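Local coordinates for hypothetical protein MTH1187 (Methanothermobacter thermautotrophicus, PDB 1LXN) that is of unknown function but belongs to a family of probable thiamine-binding proteins and assembles as a homotetramer, at residues Leu6-Leu11 with Glu62-Ala67; Ala24-Leu29 with Met41-Glu46; Glu55-Ala60 with Val72-Lys77. All blocks are in the same frame, centred on the assembly; numbering follows the deposited sequence.

How the contacts relate
From the N terminus, strand 2-10 leads into helix 19-29, strands 35-39 and 42-47 and then helix 50-66, which comes back over the first strand. There contact 1 closes a long loop. Contact 2, of helix 19-29 with strand 42-47, is nested inside that loop. Contact 3 opens on helix 50-66 and closes after contact 1, on strand 72-79, so contacts 1 and 3 cross, while contacts 2 and 3 follow in series. Together they fix both helices to one antiparallel sheet, in which strand 2-10 lies between 42-47 and 72-79. Leu-29 also packs on Ala-56 and Ala-60, joining contacts 2 and 3 through the two helices.

Contact 1: residues Leu6-Leu11 with Glu62-Ala67; sequences LTVIPL and EAVLQA
Val-64, near the end of helix 50-66, drops its two methyls onto Val-8 and Pro-10 of strand 2-10, which is how the second helix of this ferredoxin-like βαββαβ fold is seated on a central strand of the sheet. Val-64 gives up the most surface. Its CG2 rests on CG1 of Val-8 at 3.3 Å, closer than two methyl carbons normally come, so the fit here is tight. The two valine side chains run past one another in opposite directions rather than meeting end on. Val-8 reaches across because its CG1 lies opposite the backbone N (chi1 -176°), on the helix side of the strand. Short, stiff, branched residues suit such a place: they fill the narrow layer between helix and sheet without needing polar partners. Pro-10 fits for another reason. Ile-9 and Leu-11 make backbone hydrogen bonds to Tyr-73 and Arg-71, in and just before the adjacent strand 72-79, whereas the ring nitrogen of Pro-10 faces the other side of the strand, beyond the start of strand 42-47, where the lack of an N-H probably costs little. The second Val-64 methyl, CG1, lies 3.7 Å from CB of the Pro-10 ring.

Contact 2: residues Ala24-Leu29 with Met41-Glu46; sequences AAVEAL and MGTLLE
Val-26 and Leu-29 meet Thr-43 and Leu-45 without a ring or an amide among the four side chains, so the fit is made by branched groups rather than flat faces; the one ring to note is a neighbour, Tyr-36 of strand 35-39, which touches both Val-26 and Leu-45. Thr-43 divides its two branches between the helical residues. Its OG1 sits beside the backbone N (chi1 -58°) and approaches CG2 of Val-26 at 3.8 Å, a van der Waals contact. That torsion sends the methyl the other way, so that Thr-43 CG2 comes to 4.2 Å from CD1 of Leu-29. β-Branched threonine suits an extended strand and here lets one residue touch both helical side chains. One turn further along the helix, Leu-29 opens its fork over a single methyl of the strand: CD2 of Leu-45 lies 4.1 Å from Leu-29 CD2 and only slightly farther from Leu-29 CD1. The two leucines cross obliquely. Their longer side chains suit the wider gap, since the CA atoms of Leu-29 and Leu-45 are 9.5 Å apart, against 7.9 Å between those of Val-26 and Thr-43. All four touching residues are buried. The helix segment and strand 42-46 run nearly parallel, 14° between their directions, as expected for the first helix and third strand of a ferredoxin-like fold. Strand 42-47 lies between strands 35-39 and 2-10, pairing through Leu-44 with Glu-37 and through Thr-43 with Leu-6. Helix 50-66 completes the core alongside, with Ala-56 against Leu-29 and Leu-53 against Leu-45.

Contact 3: residues Glu55-Ala60 with Val72-Lys77; sequences EAVKAA and VYTTLK
Val-57 points one methyl into the fork of Leu-76: its CG2 lies 3.7 Å from CD1 and 3.9 Å from CD2, so the valine branch is held against both leucine methyls at once. The two side chains approach at a slant. Leu-76 extends toward the helix because its CG lies opposite the backbone N (chi1 174°), carrying the fork clear of the strand. The other methyl of Val-57, CG1, leans toward Thr-74, where it comes to 4.5 Å from CG2, a loose contact. Thr-74 turns its methyl to the valine and keeps its hydroxyl for another task, since OG1 is hydrogen-bonded to ND1 of His-61, one helical turn beyond Val-57. Threonine suits this position near the surface, offering a carbon to the apolar layer and an oxygen to the histidine, while its β-branch fits the extended backbone. In the ferredoxin-like fold this is the second helix lying across the last strand, 72-79, which is outermost in the sheet of the single chain and pairs with strand 2-10 through Tyr-73, Thr-75 and Lys-77. Within the single chain the touching residues are only partly covered, whereas Val-8, Pro-10, Thr-43 and Leu-45 on the inner strands are buried. Helix 50-66 divides its work around its circumference. Ala-56 and Ala-60 face helix 19-29, where small side chains let the two helices come close; both pack on Leu-29. Glu-55 and Lys-58 take a solvent-facing side, where long charged chains are at home. They join in a salt bridge one turn apart, Lys-58 NZ lying 2.6 Å from Glu-55 OE2 and approaching from above the carboxylate, 39° out of its plane.

Contact 1: residues Leu6-Leu11 with Glu62-Ala67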
ATOM      1  N   LEU A   6      -1.581   1.503   1.764  1.00 19.09           N
ATOM      2  CA  LEU A   6      -2.571   0.645   1.140  1.00 17.48           C
ATOM      3  C   LEU A   6      -2.914  -0.565   1.994  1.00 19.50           C
ATOM      4  O   LEU A   6      -2.025  -1.232   2.525  1.00 15.25           O
ATOM      5  CB  LEU A   6      -2.040   0.159  -0.209  1.00 17.03           C
ATOM      6  CG  LEU A   6      -2.877  -0.924  -0.889  1.00 20.10           C
ATOM      7  CD1 LEU A   6      -4.186  -0.325  -1.408  1.00 17.14           C
ATOM      8  CD2 LEU A   6      -2.064  -1.538  -2.023  1.00 19.04           C
ATOM      9  N   THR A   7      -4.208  -0.839   2.128  1.00 19.68           N
ATOM     10  CA  THR A   7      -4.657  -2.008   2.868  1.00 21.91           C
ATOM     11  C   THR A   7      -5.697  -2.685   1.983  1.00 21.61           C
ATOM     12  O   THR A   7      -6.681  -2.063   1.578  1.00 22.73           O
ATOM     13  CB  THR A   7      -5.317  -1.648   4.224  1.00 24.10           C
ATOM     14  OG1 THR A   7      -6.644  -1.165   3.992  1.00 31.92           O
ATOM     15  CG2 THR A   7      -4.520  -0.563   4.946  1.00 25.67           C
ATOM     16  N   VAL A   8      -5.446  -3.944   1.643  1.00 20.22           N
ATOM     17  CA  VAL A   8      -6.366  -4.719   0.825  1.00 21.33           C
ATOM     18  C   VAL A   8      -6.888  -5.784   1.777  1.00 22.21           C
ATOM     19  O   VAL A   8      -6.131  -6.637   2.230  1.00 24.45           O
ATOM     20  CB  VAL A   8      -5.643  -5.388  -0.361  1.00 21.46           C
ATOM     21  CG1 VAL A   8      -6.655  -6.100  -1.252  1.00 19.99           C
ATOM     22  CG2 VAL A   8      -4.876  -4.343  -1.160  1.00 18.92           C
ATOM     23  N   ILE A   9      -8.177  -5.726   2.089  1.00 20.82           N
ATOM     24  CA  ILE A   9      -8.765  -6.665   3.032  1.00 19.92           C
ATOM     25  C   ILE A   9      -9.863  -7.527   2.421  1.00 19.79           C
ATOM     26  O   ILE A   9     -10.935  -7.038   2.085  1.00 19.43           O
ATOM     27  CB  ILE A   9      -9.356  -5.909   4.251  1.00 19.82           C
ATOM     28  CG1 ILE A   9      -8.308  -4.951   4.831  1.00 19.31           C
ATOM     29  CG2 ILE A   9      -9.809  -6.898   5.315  1.00 19.55           C
ATOM     30  CD1 ILE A   9      -8.806  -4.106   6.000  1.00 20.58           C
ATOM     31  N   PRO A  10      -9.597  -8.826   2.247  1.00 19.74           N
ATOM     32  CA  PRO A  10     -10.624  -9.700   1.672  1.00 18.67           C
ATOM     33  C   PRO A  10     -11.664  -9.976   2.752  1.00 17.90           C
ATOM     34  O   PRO A  10     -11.315 -10.146   3.920  1.00 16.16           O
ATOM     35  CB  PRO A  10      -9.834 -10.945   1.274  1.00 18.77           C
ATOM     36  CG  PRO A  10      -8.735 -10.990   2.313  1.00 19.11           C
ATOM     37  CD  PRO A  10      -8.317  -9.538   2.423  1.00 18.39           C
ATOM     38  N   LEU A  11     -12.934  -9.996   2.362  1.00 18.16           N
ATOM     39  CA  LEU A  11     -14.030 -10.236   3.296  1.00 19.31           C
ATOM     40  C   LEU A  11     -14.739 -11.569   3.007  1.00 20.55           C
ATOM     41  O   LEU A  11     -14.823 -11.998   1.860  1.00 20.88           O
ATOM     42  CB  LEU A  11     -15.033  -9.082   3.203  1.00 20.07           C
ATOM     43  CG  LEU A  11     -14.471  -7.662   3.359  1.00 20.50           C
ATOM     44  CD1 LEU A  11     -15.599  -6.645   3.218  1.00 18.53           C
ATOM     45  CD2 LEU A  11     -13.803  -7.521   4.725  1.00 17.03           C
ATOM     46  N   GLU A  62      -6.487  -6.548  -7.449  1.00 21.49           N
ATOM     47  CA  GLU A  62      -6.804  -7.663  -8.344  1.00 23.62           C
ATOM     48  C   GLU A  62      -6.183  -8.980  -7.891  1.00 23.59           C
ATOM     49  O   GLU A  62      -6.788 -10.033  -8.052  1.00 22.21           O
ATOM     50  CB  GLU A  62      -6.316  -7.363  -9.767  1.00 27.16           C
ATOM     51  CG  GLU A  62      -6.740  -6.006 -10.310  1.00 35.73           C
ATOM     52  CD  GLU A  62      -8.072  -6.030 -11.033  1.00 41.51           C
ATOM     53  OE1 GLU A  62      -8.941  -6.859 -10.672  1.00 43.57           O
ATOM     54  OE2 GLU A  62      -8.251  -5.205 -11.959  1.00 43.90           O
ATOM     55  N   ALA A  63      -4.973  -8.920  -7.339  1.00 21.69           N
ATOM     56  CA  ALA A  63      -4.293 -10.127  -6.885  1.00 22.61           C
ATOM     57  C   ALA A  63      -5.081 -10.828  -5.784  1.00 21.60           C
ATOM     58  O   ALA A  63      -5.091 -12.052  -5.707  1.00 22.03           O
ATOM     59  CB  ALA A  63      -2.881  -9.791  -6.390  1.00 21.28           C
ATOM     60  N   VAL A  64      -5.743 -10.052  -4.933  1.00 21.74           N
ATOM     61  CA  VAL A  64      -6.523 -10.636  -3.851  1.00 20.61           C
ATOM     62  C   VAL A  64      -7.785 -11.294  -4.401  1.00 21.93           C
ATOM     63  O   VAL A  64      -8.225 -12.334  -3.897  1.00 21.08           O
ATOM     64  CB  VAL A  64      -6.871  -9.579  -2.789  1.00 20.34           C
ATOM     65  CG1 VAL A  64      -7.793 -10.168  -1.732  1.00 18.89           C
ATOM     66  CG2 VAL A  64      -5.584  -9.082  -2.143  1.00 19.83           C
ATOM     67  N   LEU A  65      -8.365 -10.700  -5.439  1.00 21.02           N
ATOM     68  CA  LEU A  65      -9.545 -11.289  -6.054  1.00 22.06           C
ATOM     69  C   LEU A  65      -9.099 -12.573  -6.757  1.00 23.16           C
ATOM     70  O   LEU A  65      -9.766 -13.599  -6.666  1.00 21.30           O
ATOM     71  CB  LEU A  65     -10.164 -10.333  -7.077  1.00 21.51           C
ATOM     72  CG  LEU A  65     -10.953  -9.131  -6.545  1.00 24.89           C
ATOM     73  CD1 LEU A  65     -11.184  -8.107  -7.668  1.00 23.12           C
ATOM     74  CD2 LEU A  65     -12.278  -9.618  -5.967  1.00 23.35           C
ATOM     75  N   GLN A  66      -7.968 -12.509  -7.458  1.00 23.25           N
ATOM     76  CA  GLN A  66      -7.452 -13.674  -8.168  1.00 28.40           C
ATOM     77  C   GLN A  66      -7.092 -14.782  -7.197  1.00 27.61           C
ATOM     78  O   GLN A  66      -7.192 -15.956  -7.529  1.00 27.78           O
ATOM     79  CB  GLN A  66      -6.210 -13.320  -8.988  1.00 31.35           C
ATOM     80  CG  GLN A  66      -6.483 -12.418 -10.168  1.00 39.62           C
ATOM     81  CD  GLN A  66      -5.395 -12.509 -11.225  1.00 43.49           C
ATOM     82  OE1 GLN A  66      -4.201 -12.407 -10.921  1.00 46.30           O
ATOM     83  NE2 GLN A  66      -5.805 -12.699 -12.478  1.00 44.14           N
ATOM     84  N   ALA A  67      -6.662 -14.388  -6.004  1.00 27.71           N
ATOM     85  CA  ALA A  67      -6.282 -15.326  -4.961  1.00 27.47           C
ATOM     86  C   ALA A  67      -7.495 -16.132  -4.503  1.00 27.58           C
ATOM     87  O   ALA A  67      -7.351 -17.141  -3.821  1.00 29.49           O
ATOM     88  CB  ALA A  67      -5.674 -14.566  -3.782  1.00 27.50           C
TER

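Contact 2: residues Ala24-Leu29 with Met41-Glu46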
ATOM      1  N   ALA A  24       0.005 -11.880  -1.258  1.00 15.76           N
ATOM      2  CA  ALA A  24      -0.309 -11.893  -2.689  1.00 18.20           C
ATOM      3  C   ALA A  24      -0.483 -10.453  -3.203  1.00 18.79           C
ATOM      4  O   ALA A  24      -0.074 -10.130  -4.317  1.00 20.36           O
ATOM      5  CB  ALA A  24      -1.577 -12.694  -2.957  1.00 16.46           C
ATOM      6  N   ALA A  25      -1.099  -9.595  -2.396  1.00 17.18           N
ATOM      7  CA  ALA A  25      -1.287  -8.203  -2.794  1.00 18.27           C
ATOM      8  C   ALA A  25       0.072  -7.530  -2.946  1.00 18.84           C
ATOM      9  O   ALA A  25       0.317  -6.826  -3.924  1.00 18.88           O
ATOM     10  CB  ALA A  25      -2.121  -7.456  -1.757  1.00 17.07           C
ATOM     11  N   VAL A  26       0.961  -7.759  -1.981  1.00 20.15           N
ATOM     12  CA  VAL A  26       2.287  -7.154  -2.018  1.00 21.16           C
ATOM     13  C   VAL A  26       3.105  -7.690  -3.188  1.00 24.28           C
ATOM     14  O   VAL A  26       3.843  -6.944  -3.840  1.00 24.56           O
ATOM     15  CB  VAL A  26       3.052  -7.406  -0.697  1.00 22.18           C
ATOM     16  CG1 VAL A  26       4.472  -6.844  -0.793  1.00 19.32           C
ATOM     17  CG2 VAL A  26       2.297  -6.755   0.471  1.00 20.43           C
ATOM     18  N   GLU A  27       2.968  -8.985  -3.453  1.00 24.35           N
ATOM     19  CA  GLU A  27       3.693  -9.612  -4.545  1.00 25.26           C
ATOM     20  C   GLU A  27       3.320  -8.920  -5.858  1.00 24.42           C
ATOM     21  O   GLU A  27       4.163  -8.747  -6.740  1.00 22.07           O
ATOM     22  CB  GLU A  27       3.340 -11.099  -4.625  1.00 28.82           C
ATOM     23  CG  GLU A  27       4.433 -11.963  -5.231  1.00 37.75           C
ATOM     24  CD  GLU A  27       5.462 -12.415  -4.199  1.00 43.89           C
ATOM     25  OE1 GLU A  27       5.100 -13.233  -3.317  1.00 47.07           O
ATOM     26  OE2 GLU A  27       6.625 -11.952  -4.265  1.00 44.47           O
ATOM     27  N   ALA A  28       2.054  -8.526  -5.984  1.00 21.95           N
ATOM     28  CA  ALA A  28       1.596  -7.847  -7.193  1.00 23.38           C
ATOM     29  C   ALA A  28       2.167  -6.430  -7.248  1.00 24.30           C
ATOM     30  O   ALA A  28       2.520  -5.940  -8.319  1.00 22.40           O
ATOM     31  CB  ALA A  28       0.072  -7.808  -7.232  1.00 22.46           C
ATOM     32  N   LEU A  29       2.255  -5.787  -6.082  1.00 26.67           N
ATOM     33  CA  LEU A  29       2.795  -4.431  -5.943  1.00 29.08           C
ATOM     34  C   LEU A  29       4.252  -4.376  -6.380  1.00 29.59           C
ATOM     35  O   LEU A  29       4.674  -3.443  -7.059  1.00 32.31           O
ATOM     36  CB  LEU A  29       2.741  -3.973  -4.477  1.00 29.25           C
ATOM     37  CG  LEU A  29       1.471  -3.370  -3.901  1.00 30.57           C
ATOM     38  CD1 LEU A  29       1.571  -3.302  -2.385  1.00 30.25           C
ATOM     39  CD2 LEU A  29       1.271  -1.983  -4.487  1.00 34.37           C
HETATM   40  N   MSE A  41      -0.244  -2.090  10.092  1.00 24.20           N
HETATM   41  CA  MSE A  41      -1.628  -1.777   9.735  1.00 25.79           C
HETATM   42  C   MSE A  41      -1.886  -1.553   8.247  1.00 25.46           C
HETATM   43  O   MSE A  41      -2.941  -1.051   7.872  1.00 27.56           O
HETATM   44  CB  MSE A  41      -2.093  -0.544  10.515  1.00 26.96           C
HETATM   45  CG  MSE A  41      -2.191  -0.752  12.030  1.00 27.91           C
HETATM   46 SE   MSE A  41      -3.518  -2.084  12.527  1.00 34.32          SE
HETATM   47  CE  MSE A  41      -5.134  -1.088  12.125  1.00 25.56           C
ATOM     48  N   GLY A  42      -0.928  -1.932   7.408  1.00 26.01           N
ATOM     49  CA  GLY A  42      -1.067  -1.750   5.972  1.00 23.50           C
ATOM     50  C   GLY A  42       0.297  -1.534   5.345  1.00 24.30           C
ATOM     51  O   GLY A  42       1.285  -1.343   6.062  1.00 26.94           O
ATOM     52  N   THR A  43       0.369  -1.571   4.016  1.00 22.47           N
ATOM     53  CA  THR A  43       1.636  -1.376   3.325  1.00 22.14           C
ATOM     54  C   THR A  43       1.883   0.090   2.937  1.00 23.40           C
ATOM     55  O   THR A  43       1.042   0.735   2.307  1.00 22.14           O
ATOM     56  CB  THR A  43       1.718  -2.256   2.058  1.00 22.62           C
ATOM     57  OG1 THR A  43       1.562  -3.629   2.427  1.00 23.36           O
ATOM     58  CG2 THR A  43       3.068  -2.095   1.376  1.00 20.95           C
ATOM     59  N   LEU A  44       3.042   0.606   3.339  1.00 22.30           N
ATOM     60  CA  LEU A  44       3.442   1.977   3.044  1.00 21.59           C
ATOM     61  C   LEU A  44       4.049   2.015   1.642  1.00 22.11           C
ATOM     62  O   LEU A  44       4.724   1.079   1.232  1.00 22.16           O
ATOM     63  CB  LEU A  44       4.468   2.444   4.080  1.00 20.94           C
ATOM     64  CG  LEU A  44       3.994   3.005   5.433  1.00 22.78           C
ATOM     65  CD1 LEU A  44       2.656   2.444   5.819  1.00 22.14           C
ATOM     66  CD2 LEU A  44       5.044   2.708   6.496  1.00 21.22           C
ATOM     67  N   LEU A  45       3.806   3.094   0.906  1.00 22.84           N
ATOM     68  CA  LEU A  45       4.322   3.208  -0.452  1.00 22.29           C
ATOM     69  C   LEU A  45       4.918   4.571  -0.778  1.00 21.56           C
ATOM     70  O   LEU A  45       4.577   5.585  -0.168  1.00 20.37           O
ATOM     71  CB  LEU A  45       3.197   2.938  -1.462  1.00 22.66           C
ATOM     72  CG  LEU A  45       2.425   1.613  -1.392  1.00 23.71           C
ATOM     73  CD1 LEU A  45       1.122   1.736  -2.174  1.00 21.39           C
ATOM     74  CD2 LEU A  45       3.284   0.488  -1.952  1.00 20.75           C
ATOM     75  N   GLU A  46       5.812   4.570  -1.759  1.00 19.94           N
ATOM     76  CA  GLU A  46       6.429   5.788  -2.267  1.00 21.84           C
ATOM     77  C   GLU A  46       6.419   5.607  -3.781  1.00 20.95           C
ATOM     78  O   GLU A  46       6.804   4.551  -4.298  1.00 19.11           O
ATOM     79  CB  GLU A  46       7.865   5.953  -1.777  1.00 21.51           C
ATOM     80  CG  GLU A  46       7.998   6.109  -0.281  1.00 25.17           C
ATOM     81  CD  GLU A  46       9.438   6.325   0.135  1.00 28.66           C
ATOM     82  OE1 GLU A  46      10.333   5.957  -0.654  1.00 29.89           O
ATOM     83  OE2 GLU A  46       9.674   6.847   1.246  1.00 28.64           O
TER

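Contact 3: residues Glu55-Ala60 with Val72-Lys77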
ATOM      1  N   GLU A  55      -1.680   2.191 -10.639  1.00 19.59           N
ATOM      2  CA  GLU A  55      -1.469   0.895 -11.268  1.00 21.54           C
ATOM      3  C   GLU A  55      -1.045  -0.131 -10.209  1.00 19.89           C
ATOM      4  O   GLU A  55      -1.464  -1.284 -10.259  1.00 19.30           O
ATOM      5  CB  GLU A  55      -0.401   0.981 -12.367  1.00 22.55           C
ATOM      6  CG  GLU A  55      -0.814   1.784 -13.603  1.00 27.21           C
ATOM      7  CD  GLU A  55      -2.062   1.235 -14.285  1.00 31.89           C
ATOM      8  OE1 GLU A  55      -2.111   0.015 -14.576  1.00 33.74           O
ATOM      9  OE2 GLU A  55      -2.998   2.028 -14.537  1.00 32.92           O
ATOM     10  N   ALA A  56      -0.221   0.288  -9.252  1.00 18.02           N
ATOM     11  CA  ALA A  56       0.221  -0.629  -8.202  1.00 20.33           C
ATOM     12  C   ALA A  56      -0.959  -1.018  -7.305  1.00 19.99           C
ATOM     13  O   ALA A  56      -1.083  -2.176  -6.895  1.00 20.64           O
ATOM     14  CB  ALA A  56       1.329   0.006  -7.370  1.00 18.39           C
ATOM     15  N   VAL A  57      -1.826  -0.052  -7.014  1.00 18.71           N
ATOM     16  CA  VAL A  57      -2.994  -0.306  -6.178  1.00 19.37           C
ATOM     17  C   VAL A  57      -3.984  -1.226  -6.884  1.00 20.34           C
ATOM     18  O   VAL A  57      -4.532  -2.135  -6.263  1.00 20.12           O
ATOM     19  CB  VAL A  57      -3.696   1.020  -5.772  1.00 20.20           C
ATOM     20  CG1 VAL A  57      -5.026   0.733  -5.060  1.00 15.85           C
ATOM     21  CG2 VAL A  57      -2.773   1.818  -4.849  1.00 19.33           C
ATOM     22  N   LYS A  58      -4.220  -0.998  -8.175  1.00 21.27           N
ATOM     23  CA  LYS A  58      -5.133  -1.860  -8.923  1.00 22.07           C
ATOM     24  C   LYS A  58      -4.579  -3.277  -8.946  1.00 20.33           C
ATOM     25  O   LYS A  58      -5.312  -4.243  -8.756  1.00 21.11           O
ATOM     26  CB  LYS A  58      -5.312  -1.372 -10.366  1.00 24.06           C
ATOM     27  CG  LYS A  58      -6.290  -0.217 -10.522  1.00 29.15           C
ATOM     28  CD  LYS A  58      -6.478   0.183 -11.984  1.00 31.32           C
ATOM     29  CE  LYS A  58      -5.197   0.753 -12.577  1.00 34.97           C
ATOM     30  NZ  LYS A  58      -5.397   1.289 -13.959  1.00 37.86           N
ATOM     31  N   ALA A  59      -3.277  -3.395  -9.171  1.00 17.85           N
ATOM     32  CA  ALA A  59      -2.634  -4.700  -9.217  1.00 19.16           C
ATOM     33  C   ALA A  59      -2.787  -5.457  -7.895  1.00 19.66           C
ATOM     34  O   ALA A  59      -3.095  -6.652  -7.889  1.00 19.94           O
ATOM     35  CB  ALA A  59      -1.159  -4.543  -9.562  1.00 18.18           C
ATOM     36  N   ALA A  60      -2.574  -4.759  -6.781  1.00 18.52           N
ATOM     37  CA  ALA A  60      -2.679  -5.384  -5.469  1.00 18.10           C
ATOM     38  C   ALA A  60      -4.109  -5.846  -5.227  1.00 18.51           C
ATOM     39  O   ALA A  60      -4.339  -6.971  -4.786  1.00 19.14           O
ATOM     40  CB  ALA A  60      -2.239  -4.409  -4.381  1.00 17.59           C
ATOM     41  N   VAL A  72     -13.500  -7.778  -1.857  1.00 20.92           N
ATOM     42  CA  VAL A  72     -12.313  -7.091  -1.382  1.00 20.19           C
ATOM     43  C   VAL A  72     -12.597  -5.648  -0.978  1.00 20.68           C
ATOM     44  O   VAL A  72     -13.211  -4.876  -1.724  1.00 19.58           O
ATOM     45  CB  VAL A  72     -11.196  -7.132  -2.448  1.00 20.40           C
ATOM     46  CG1 VAL A  72      -9.916  -6.547  -1.890  1.00 18.66           C
ATOM     47  CG2 VAL A  72     -10.961  -8.576  -2.889  1.00 21.97           C
ATOM     48  N   TYR A  73     -12.155  -5.305   0.227  1.00 21.49           N
ATOM     49  CA  TYR A  73     -12.328  -3.974   0.782  1.00 21.10           C
ATOM     50  C   TYR A  73     -10.953  -3.323   0.790  1.00 20.34           C
ATOM     51  O   TYR A  73     -10.093  -3.675   1.604  1.00 19.91           O
ATOM     52  CB  TYR A  73     -12.858  -4.067   2.208  1.00 23.88           C
ATOM     53  CG  TYR A  73     -13.172  -2.723   2.823  1.00 27.30           C
ATOM     54  CD1 TYR A  73     -14.303  -2.003   2.433  1.00 28.15           C
ATOM     55  CD2 TYR A  73     -12.343  -2.173   3.798  1.00 27.58           C
ATOM     56  CE1 TYR A  73     -14.596  -0.772   3.005  1.00 30.83           C
ATOM     57  CE2 TYR A  73     -12.629  -0.940   4.373  1.00 28.80           C
ATOM     58  CZ  TYR A  73     -13.753  -0.250   3.975  1.00 29.05           C
ATOM     59  OH  TYR A  73     -14.043   0.959   4.557  1.00 37.33           O
ATOM     60  N   THR A  74     -10.748  -2.373  -0.115  1.00 18.74           N
ATOM     61  CA  THR A  74      -9.457  -1.716  -0.235  1.00 18.77           C
ATOM     62  C   THR A  74      -9.456  -0.251   0.171  1.00 19.96           C
ATOM     63  O   THR A  74     -10.356   0.522  -0.184  1.00 18.81           O
ATOM     64  CB  THR A  74      -8.925  -1.856  -1.676  1.00 18.50           C
ATOM     65  OG1 THR A  74      -8.660  -3.236  -1.936  1.00 21.29           O
ATOM     66  CG2 THR A  74      -7.648  -1.056  -1.875  1.00 18.27           C
ATOM     67  N   THR A  75      -8.423   0.118   0.914  1.00 19.04           N
ATOM     68  CA  THR A  75      -8.262   1.477   1.394  1.00 20.75           C
ATOM     69  C   THR A  75      -6.916   2.031   0.928  1.00 21.18           C
ATOM     70  O   THR A  75      -5.887   1.357   1.005  1.00 19.23           O
ATOM     71  CB  THR A  75      -8.332   1.524   2.941  1.00 22.79           C
ATOM     72  OG1 THR A  75      -9.633   1.102   3.372  1.00 24.61           O
ATOM     73  CG2 THR A  75      -8.072   2.933   3.451  1.00 24.98           C
ATOM     74  N   LEU A  76      -6.942   3.258   0.429  1.00 20.45           N
ATOM     75  CA  LEU A  76      -5.737   3.918  -0.037  1.00 20.08           C
ATOM     76  C   LEU A  76      -5.709   5.341   0.497  1.00 20.64           C
ATOM     77  O   LEU A  76      -6.675   6.085   0.346  1.00 21.02           O
ATOM     78  CB  LEU A  76      -5.708   3.954  -1.567  1.00 18.78           C
ATOM     79  CG  LEU A  76      -4.559   4.745  -2.200  1.00 20.50           C
ATOM     80  CD1 LEU A  76      -3.241   4.032  -1.945  1.00 17.98           C
ATOM     81  CD2 LEU A  76      -4.803   4.901  -3.700  1.00 17.68           C
ATOM     82  N   LYS A  77      -4.608   5.704   1.145  1.00 20.60           N
ATOM     83  CA  LYS A  77      -4.428   7.050   1.663  1.00 22.26           C
ATOM     84  C   LYS A  77      -3.251   7.617   0.892  1.00 21.75           C
ATOM     85  O   LYS A  77      -2.201   6.985   0.805  1.00 20.71           O
ATOM     86  CB  LYS A  77      -4.075   7.047   3.153  1.00 25.30           C
ATOM     87  CG  LYS A  77      -5.141   6.502   4.080  1.00 31.25           C
ATOM     88  CD  LYS A  77      -4.780   6.780   5.545  1.00 35.25           C
ATOM     89  CE  LYS A  77      -3.368   6.297   5.895  1.00 36.75           C
ATOM     90  NZ  LYS A  77      -2.981   6.577   7.313  1.00 35.22           N
TER